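Local coordinates for maleylpyruvate isomerase (PDB 2V6K) that catalyses the glutathione-dependent isomerisation of maleylpyruvate to fumarylpyruvate in naphthalene degradation, working as a zeta-class glutathione S-transferase homodimer, at the interface of chains A and B. Coordinates in Å, arbitrary orientation; residue numbers count along the deposited sequence, not the author numbering. Chains: chain A/B, Maleylpyruvate isomerase.

The three contacts line one two-fold dimer interface. Between the centres of their C-alpha atoms, contact 3 lies about 14 Å from contact 2 and about 19 Å from contact 1, while contacts 1 and 2 are about 34 Å apart. Contacts 2 and 3 share helix 67-77 of chain A and helix 88-104 of chain B; this helix pair carries the salt bridge of contact 2, while in contact 3 loop glutamines, one just before helix 67-77, bond to the end of helix 88-104. Contact 1 is an aromatic patch on helices 111-121 and 125-149. Each contact recurs by symmetry; contact 3 probably couples assembly to cofactor binding.

Contact 1: the interface of chains A and B. Residues chain A 113, 116-117, 121, 131; chain B 117, 130-131, 134-135.
A:Tyr116 and B:Trp131 meet where helix 111-121 of chain A lies against helix 125-149 of chain B, with helical backbone torsions throughout except at A:Phe121, whose psi of 1° marks the helix end. The phenol of A:Tyr116 and the six-membered ring of B:Trp131 form an edge-to-face pair, their planes 88° apart. The indole rim comes in over the phenol face beside its CD2-CE2 edge, with CE3 of B:Trp131 3.4 Å from CD2 of A:Tyr116. B:Trp135 approaches that same phenol face near its root, its CZ2 3.7 Å from CD1 of A:Tyr116. With CG anti to the backbone N (chi1 -165°), A:Tyr116 turns one face to both indoles. A:Ile113 lies over one face of the six-membered ring of B:Trp135, opposite the face held by CG2 of B:Thr134; CD1 of A:Ile113 is 3.5 Å from the ring centroid, a CH-pi contact. Near the two-fold axis, where equivalent residues meet, the two leucines cross at about a right angle, CD2 of A:Leu117 3.9 Å from CD2 of B:Leu117, and the indole rims meet, CH2 of A:Trp131 3.9 Å from CH2 of B:Trp131. The patch is joined by apolar and ring contacts, and none of its nitrogens or oxygens pairs across the interface. The hydroxyl OG1 of B:Thr134, beside the A:Tyr116 ring, instead bonds within its own helix to the carbonyl O of B:Ala130 at 2.8 Å.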
loop_
_atom_site.group_PDB
_atom_site.type_symbol
_atom_site.label_atom_id
_atom_site.label_comp_id
_atom_site.label_asym_id
_atom_site.label_seq_id
_atom_site.Cartn_x
_atom_site.Cartn_y
_atom_site.Cartn_z
ATOM N N ILE A 113 -9.411 7.336 -9.784
ATOM C CA ILE A 113 -9.721 6.090 -10.467
ATOM C C ILE A 113 -11.172 6.126 -10.925
ATOM O O ILE A 113 -11.480 5.805 -12.076
ATOM C CB ILE A 113 -9.492 4.868 -9.545
ATOM C CG1 ILE A 113 -8.093 4.902 -8.902
ATOM C CG2 ILE A 113 -9.748 3.566 -10.310
ATOM C CD1 ILE A 113 -6.918 4.902 -9.873
ATOM N N TYR A 116 -11.623 8.298 -13.890
ATOM C CA TYR A 116 -11.187 7.632 -15.109
ATOM C C TYR A 116 -12.264 6.657 -15.607
ATOM O O TYR A 116 -12.580 6.619 -16.803
ATOM C CB TYR A 116 -9.857 6.917 -14.864
ATOM C CG TYR A 116 -9.111 6.498 -16.112
ATOM C CD1 TYR A 116 -7.974 7.187 -16.522
ATOM C CD2 TYR A 116 -9.539 5.412 -16.880
ATOM C CE1 TYR A 116 -7.276 6.804 -17.661
ATOM C CE2 TYR A 116 -8.840 5.016 -18.013
ATOM C CZ TYR A 116 -7.713 5.715 -18.395
ATOM O OH TYR A 116 -7.015 5.328 -19.515
ATOM N N LEU A 117 -12.859 5.894 -14.695
ATOM C CA LEU A 117 -13.966 5.009 -15.074
ATOM C C LEU A 117 -15.112 5.781 -15.714
ATOM O O LEU A 117 -15.673 5.345 -16.722
ATOM C CB LEU A 117 -14.463 4.216 -13.869
ATOM C CG LEU A 117 -13.468 3.257 -13.211
ATOM C CD1 LEU A 117 -14.102 2.624 -12.002
ATOM C CD2 LEU A 117 -13.007 2.188 -14.192
ATOM N N PHE A 121 -14.382 5.112 -19.488
ATOM C CA PHE A 121 -15.211 3.923 -19.683
ATOM C C PHE A 121 -16.712 4.192 -19.585
ATOM O O PHE A 121 -17.520 3.269 -19.741
ATOM C CB PHE A 121 -14.765 2.801 -18.743
ATOM C CG PHE A 121 -13.391 2.290 -19.049
ATOM C CD1 PHE A 121 -13.127 1.685 -20.274
ATOM C CD2 PHE A 121 -12.359 2.433 -18.133
ATOM C CE1 PHE A 121 -11.856 1.220 -20.577
ATOM C CE2 PHE A 121 -11.082 1.967 -18.426
ATOM C CZ PHE A 121 -10.830 1.360 -19.649
ATOM N N TRP A 131 -18.182 -1.424 -8.848
ATOM C CA TRP A 131 -16.722 -1.470 -8.820
ATOM C C TRP A 131 -16.226 -1.386 -7.385
ATOM O O TRP A 131 -15.491 -2.261 -6.920
ATOM C CB TRP A 131 -16.177 -0.309 -9.650
ATOM C CG TRP A 131 -14.702 0.023 -9.519
ATOM C CD1 TRP A 131 -14.119 0.830 -8.582
ATOM C CD2 TRP A 131 -13.650 -0.386 -10.403
ATOM N NE1 TRP A 131 -12.762 0.924 -8.813
ATOM C CE2 TRP A 131 -12.453 0.205 -9.938
ATOM C CE3 TRP A 131 -13.605 -1.189 -11.552
ATOM C CZ2 TRP A 131 -11.226 0.009 -10.574
ATOM C CZ3 TRP A 131 -12.392 -1.378 -12.185
ATOM C CH2 TRP A 131 -11.219 -0.783 -11.697
ATOM N N LEU B 117 -11.895 -4.486 -15.945
ATOM C CA LEU B 117 -11.998 -3.532 -17.049
ATOM C C LEU B 117 -12.423 -4.213 -18.348
ATOM O O LEU B 117 -13.274 -3.698 -19.084
ATOM C CB LEU B 117 -10.681 -2.789 -17.253
ATOM C CG LEU B 117 -10.184 -1.929 -16.095
ATOM C CD1 LEU B 117 -8.837 -1.358 -16.455
ATOM C CD2 LEU B 117 -11.184 -0.819 -15.780
ATOM N N ALA B 130 -3.447 1.995 -21.918
ATOM C CA ALA B 130 -3.620 3.412 -21.588
ATOM C C ALA B 130 -3.917 3.606 -20.103
ATOM O O ALA B 130 -3.411 4.546 -19.489
ATOM C CB ALA B 130 -4.717 4.037 -22.440
ATOM N N TRP B 131 -4.734 2.720 -19.539
ATOM C CA TRP B 131 -5.007 2.701 -18.094
ATOM C C TRP B 131 -3.711 2.510 -17.320
ATOM O O TRP B 131 -3.357 3.324 -16.463
ATOM C CB TRP B 131 -5.979 1.562 -17.798
ATOM C CG TRP B 131 -6.177 1.159 -16.358
ATOM C CD1 TRP B 131 -5.417 0.283 -15.636
ATOM C CD2 TRP B 131 -7.248 1.565 -15.498
ATOM N NE1 TRP B 131 -5.941 0.134 -14.369
ATOM C CE2 TRP B 131 -7.071 0.900 -14.264
ATOM C CE3 TRP B 131 -8.351 2.416 -15.657
ATOM C CZ2 TRP B 131 -7.953 1.067 -13.193
ATOM C CZ3 TRP B 131 -9.219 2.583 -14.598
ATOM C CH2 TRP B 131 -9.016 1.912 -13.380
ATOM N N THR B 134 -1.360 5.436 -17.391
ATOM C CA THR B 134 -1.836 6.577 -16.614
ATOM C C THR B 134 -1.307 6.514 -15.179
ATOM O O THR B 134 -0.733 7.477 -14.669
ATOM C CB THR B 134 -3.380 6.662 -16.626
ATOM O OG1 THR B 134 -3.832 6.838 -17.976
ATOM C CG2 THR B 134 -3.868 7.832 -15.787
ATOM N N TRP B 135 -1.488 5.371 -14.532
ATOM C CA TRP B 135 -1.116 5.272 -13.123
ATOM C C TRP B 135 0.389 5.144 -12.933
ATOM O O TRP B 135 0.941 5.689 -11.978
ATOM C CB TRP B 135 -1.910 4.164 -12.416
ATOM C CG TRP B 135 -3.341 4.220 -12.841
ATOM C CD1 TRP B 135 -4.021 3.255 -13.524
ATOM C CD2 TRP B 135 -4.238 5.341 -12.720
ATOM N NE1 TRP B 135 -5.298 3.687 -13.800
ATOM C CE2 TRP B 135 -5.456 4.961 -13.320
ATOM C CE3 TRP B 135 -4.137 6.615 -12.139
ATOM C CZ2 TRP B 135 -6.563 5.815 -13.375
ATOM C CZ3 TRP B 135 -5.239 7.469 -12.198
ATOM C CH2 TRP B 135 -6.439 7.057 -12.804
#

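Contact 2: the interface of chains A and B. Residues chain A 72-73, 76-77; chain B 88, 91.
The guanidinium NH1 of B:Arg91 and the carboxylate OE2 of A:Glu76 form a salt bridge of 3.1 Å, joining helix 67-77 of one subunit to helix 88-104 of the other in this zeta-class glutathione S-transferase dimer. Carboxylate and guanidinium planes are 7° apart, and NH1 lies over a face of the carboxylate rather than at its rim. Its N-H bonds point away from OE2, so the evidence supports charge pairing without a hydrogen bond. NH1 of B:Arg91 also lies alongside the A:Glu76 stem, 3.4 Å from its CG. Two bends create this flat approach: A:Glu76 turns at chi2 (-110°), and B:Arg91 at chi3 (70°). A second carboxylate oxygen, OE1 of A:Glu72, stands 4.8 Å from NH2 of B:Arg91, too far for contact but perhaps adding to the attraction. B:Ala88 begins helix 88-104 next to the carboxylate, its CB 3.6 Å from OE2 of A:Glu76; the helix start may favour the negative charge there. The same methyl, CB of B:Ala88, touches the amide OE1 of A:Gln77 at 3.3 Å. The carbonyl O of B:Ala88 lies level with the indole of A:Trp73 and beside its rim, 3.7 Å from CD1, while CG of A:Gln77 rests over a face of that indole.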
loop_
_atom_site.group_PDB
_atom_site.type_symbol
_atom_site.label_atom_id
_atom_site.label_comp_id
_atom_site.label_asym_id
_atom_site.label_seq_id
_atom_site.Cartn_x
_atom_site.Cartn_y
_atom_site.Cartn_z
ATOM N N GLU A 72 3.880 5.103 10.322
ATOM C CA GLU A 72 5.045 4.400 10.878
ATOM C C GLU A 72 6.014 5.371 11.564
ATOM O O GLU A 72 6.579 5.056 12.620
ATOM C CB GLU A 72 5.771 3.611 9.789
ATOM C CG GLU A 72 4.985 2.440 9.216
ATOM C CD GLU A 72 5.288 1.103 9.876
ATOM O OE1 GLU A 72 6.057 1.048 10.863
ATOM O OE2 GLU A 72 4.766 0.087 9.370
ATOM N N TRP A 73 6.193 6.549 10.969
ATOM C CA TRP A 73 7.019 7.610 11.555
ATOM C C TRP A 73 6.444 8.094 12.892
ATOM O O TRP A 73 7.182 8.231 13.873
ATOM C CB TRP A 73 7.187 8.743 10.536
ATOM C CG TRP A 73 7.940 9.961 10.989
ATOM C CD1 TRP A 73 9.289 10.160 10.945
ATOM C CD2 TRP A 73 7.373 11.165 11.522
ATOM N NE1 TRP A 73 9.600 11.411 11.430
ATOM C CE2 TRP A 73 8.440 12.047 11.789
ATOM C CE3 TRP A 73 6.062 11.580 11.799
ATOM C CZ2 TRP A 73 8.240 13.322 12.330
ATOM C CZ3 TRP A 73 5.864 12.849 12.338
ATOM C CH2 TRP A 73 6.947 13.700 12.594
ATOM N N GLU A 76 7.125 5.638 15.760
ATOM C CA GLU A 76 8.502 5.668 16.250
ATOM C C GLU A 76 8.818 6.967 16.999
ATOM O O GLU A 76 9.549 6.959 17.993
ATOM C CB GLU A 76 9.470 5.448 15.081
ATOM C CG GLU A 76 10.923 5.210 15.485
ATOM C CD GLU A 76 11.829 6.370 15.121
ATOM O OE1 GLU A 76 11.477 7.529 15.429
ATOM O OE2 GLU A 76 12.899 6.120 14.523
ATOM N N GLN A 77 8.257 8.077 16.525
ATOM C CA GLN A 77 8.554 9.403 17.070
ATOM C C GLN A 77 7.810 9.705 18.364
ATOM O O GLN A 77 8.325 10.428 19.225
ATOM C CB GLN A 77 8.232 10.487 16.035
ATOM C CG GLN A 77 9.199 10.532 14.861
ATOM C CD GLN A 77 10.544 11.113 15.233
ATOM O OE1 GLN A 77 11.542 10.398 15.308
ATOM N NE2 GLN A 77 10.576 12.415 15.482
ATOM N N ALA B 88 15.070 8.243 11.604
ATOM C CA ALA B 88 13.629 8.398 11.419
ATOM C C ALA B 88 13.264 9.056 10.089
ATOM O O ALA B 88 12.330 8.617 9.414
ATOM C CB ALA B 88 13.031 9.175 12.577
ATOM N N ARG B 91 14.072 6.615 7.220
ATOM C CA ARG B 91 13.081 5.533 7.302
ATOM C C ARG B 91 11.790 5.976 6.631
ATOM O O ARG B 91 11.225 5.251 5.810
ATOM C CB ARG B 91 12.771 5.156 8.761
ATOM C CG ARG B 91 13.746 4.219 9.453
ATOM C CD ARG B 91 13.491 4.176 10.973
ATOM N NE ARG B 91 12.240 3.501 11.350
ATOM C CZ ARG B 91 11.167 4.096 11.881
ATOM N NH1 ARG B 91 11.159 5.405 12.115
ATOM N NH2 ARG B 91 10.088 3.376 12.189
#

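Contact 3: the interface of chains A and B. Residues chain A 51, 65-66, 68-69, 102; chain B 96, 99-100, 103-104.
Hydrogen bonds from A:Gln66 and A:Gln51 converge on the carboxylate of B:Asp104, whose OD2 accepts from both side-chain amides. NE2 of A:Gln66 arrives tip to tip, nearly along the C-O axis, at 2.7 Å from OD2 of B:Asp104 and almost straight (164° at H). NE2 of A:Gln51 donates to OD2 of B:Asp104 at 2.9 Å from the anti side, a more bent bond (136° at H). Within chain A, the carbonyl OE1 of A:Gln51 takes the N-H of A:Gln66 NE2 on a lone pair at 2.9 Å, closing a triangle that fixes how both amides are turned. A bend at chi2 (-66°) brings the A:Gln66 amide over to the acid. Apolar contacts flank this network: CB of B:Ala99 lies 3.8 Å from CD of A:Gln66, and CG1 of B:Ile100 is 4.1 Å from CD of A:Gln51. CB of A:Ala69 packs on CA of B:Ala96 at 3.8 Å. A weak hydrogen bond from SG of B:Cys103 to O of A:Gly102 adds little. A:Gln66, with positive phi just before helix 67-77, and B:Asp104 both belong to glutathione-binding sites, so their pairing links the subunits at the cofactor pocket and probably helps preorganise it for isomerisation.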
loop_
_atom_site.group_PDB
_atom_site.type_symbol
_atom_site.label_atom_id
_atom_site.label_comp_id
_atom_site.label_asym_id
_atom_site.label_seq_id
_atom_site.Cartn_x
_atom_site.Cartn_y
_atom_site.Cartn_z
ATOM N N GLN A 51 3.213 14.495 -5.717
ATOM C CA GLN A 51 2.231 13.480 -6.045
ATOM C C GLN A 51 0.798 14.034 -6.105
ATOM O O GLN A 51 -0.088 13.410 -6.687
ATOM C CB GLN A 51 2.326 12.331 -5.045
ATOM C CG GLN A 51 1.781 11.048 -5.604
ATOM C CD GLN A 51 1.861 9.881 -4.650
ATOM O OE1 GLN A 51 2.229 10.017 -3.475
ATOM N NE2 GLN A 51 1.499 8.710 -5.154
ATOM N N ILE A 65 4.975 12.831 3.034
ATOM C CA ILE A 65 3.870 12.283 2.257
ATOM C C ILE A 65 3.744 10.786 2.518
ATOM O O ILE A 65 4.616 10.183 3.151
ATOM C CB ILE A 65 4.015 12.568 0.736
ATOM C CG1 ILE A 65 5.201 11.801 0.137
ATOM C CG2 ILE A 65 4.127 14.073 0.491
ATOM C CD1 ILE A 65 5.166 11.700 -1.382
ATOM N N GLN A 66 2.654 10.207 2.014
ATOM C CA GLN A 66 2.333 8.777 2.135
ATOM C C GLN A 66 1.878 8.383 3.532
ATOM O O GLN A 66 2.700 8.116 4.422
ATOM C CB GLN A 66 3.482 7.891 1.650
ATOM C CG GLN A 66 3.578 7.882 0.139
ATOM C CD GLN A 66 2.379 7.239 -0.523
ATOM O OE1 GLN A 66 1.734 6.342 0.040
ATOM N NE2 GLN A 66 2.056 7.704 -1.730
ATOM N N PRO A 68 0.915 5.655 4.906
ATOM C CA PRO A 68 1.521 4.510 5.599
ATOM C C PRO A 68 2.879 4.826 6.226
ATOM O O PRO A 68 3.169 4.376 7.344
ATOM C CB PRO A 68 1.661 3.465 4.486
ATOM C CG PRO A 68 0.565 3.822 3.540
ATOM C CD PRO A 68 0.635 5.320 3.495
ATOM N N ALA A 69 3.695 5.593 5.505
ATOM C CA ALA A 69 5.020 5.993 5.973
ATOM C C ALA A 69 4.938 7.010 7.111
ATOM O O ALA A 69 5.711 6.940 8.081
ATOM C CB ALA A 69 5.826 6.553 4.817
ATOM N N GLY A 102 -4.718 -0.640 2.789
ATOM C CA GLY A 102 -3.930 0.447 2.235
ATOM C C GLY A 102 -3.430 0.203 0.827
ATOM O O GLY A 102 -3.218 1.152 0.075
ATOM N N ALA B 96 8.073 5.985 2.132
ATOM C CA ALA B 96 7.206 6.780 1.263
ATOM C C ALA B 96 7.422 6.416 -0.202
ATOM O O ALA B 96 6.453 6.235 -0.942
ATOM C CB ALA B 96 7.419 8.269 1.491
ATOM N N ALA B 99 5.816 3.130 -0.816
ATOM C CA ALA B 99 4.356 3.199 -0.791
ATOM C C ALA B 99 3.766 3.859 -2.033
ATOM O O ALA B 99 2.659 3.517 -2.431
ATOM C CB ALA B 99 3.869 3.888 0.486
ATOM N N ILE B 100 4.501 4.775 -2.661
ATOM C CA ILE B 100 4.044 5.307 -3.952
ATOM C C ILE B 100 3.789 4.135 -4.899
ATOM O O ILE B 100 2.732 4.043 -5.534
ATOM C CB ILE B 100 5.067 6.280 -4.572
ATOM C CG1 ILE B 100 5.105 7.580 -3.763
ATOM C CG2 ILE B 100 4.740 6.551 -6.053
ATOM C CD1 ILE B 100 6.208 8.537 -4.177
ATOM N N CYS B 103 1.202 1.203 -2.983
ATOM C CA CYS B 103 -0.189 1.623 -2.816
ATOM C C CYS B 103 -0.750 2.223 -4.091
ATOM O O CYS B 103 -1.876 1.910 -4.479
ATOM C CB CYS B 103 -0.326 2.669 -1.708
ATOM S SG CYS B 103 0.195 2.145 -0.064
ATOM N N ASP B 104 0.024 3.098 -4.728
ATOM C CA ASP B 104 -0.567 4.012 -5.700
ATOM C C ASP B 104 -0.277 3.692 -7.158
ATOM O O ASP B 104 -0.745 4.407 -8.047
ATOM C CB ASP B 104 -0.181 5.458 -5.379
ATOM C CG ASP B 104 -0.538 5.866 -3.959
ATOM O OD1 ASP B 104 -1.455 5.280 -3.346
ATOM O OD2 ASP B 104 0.133 6.791 -3.463
#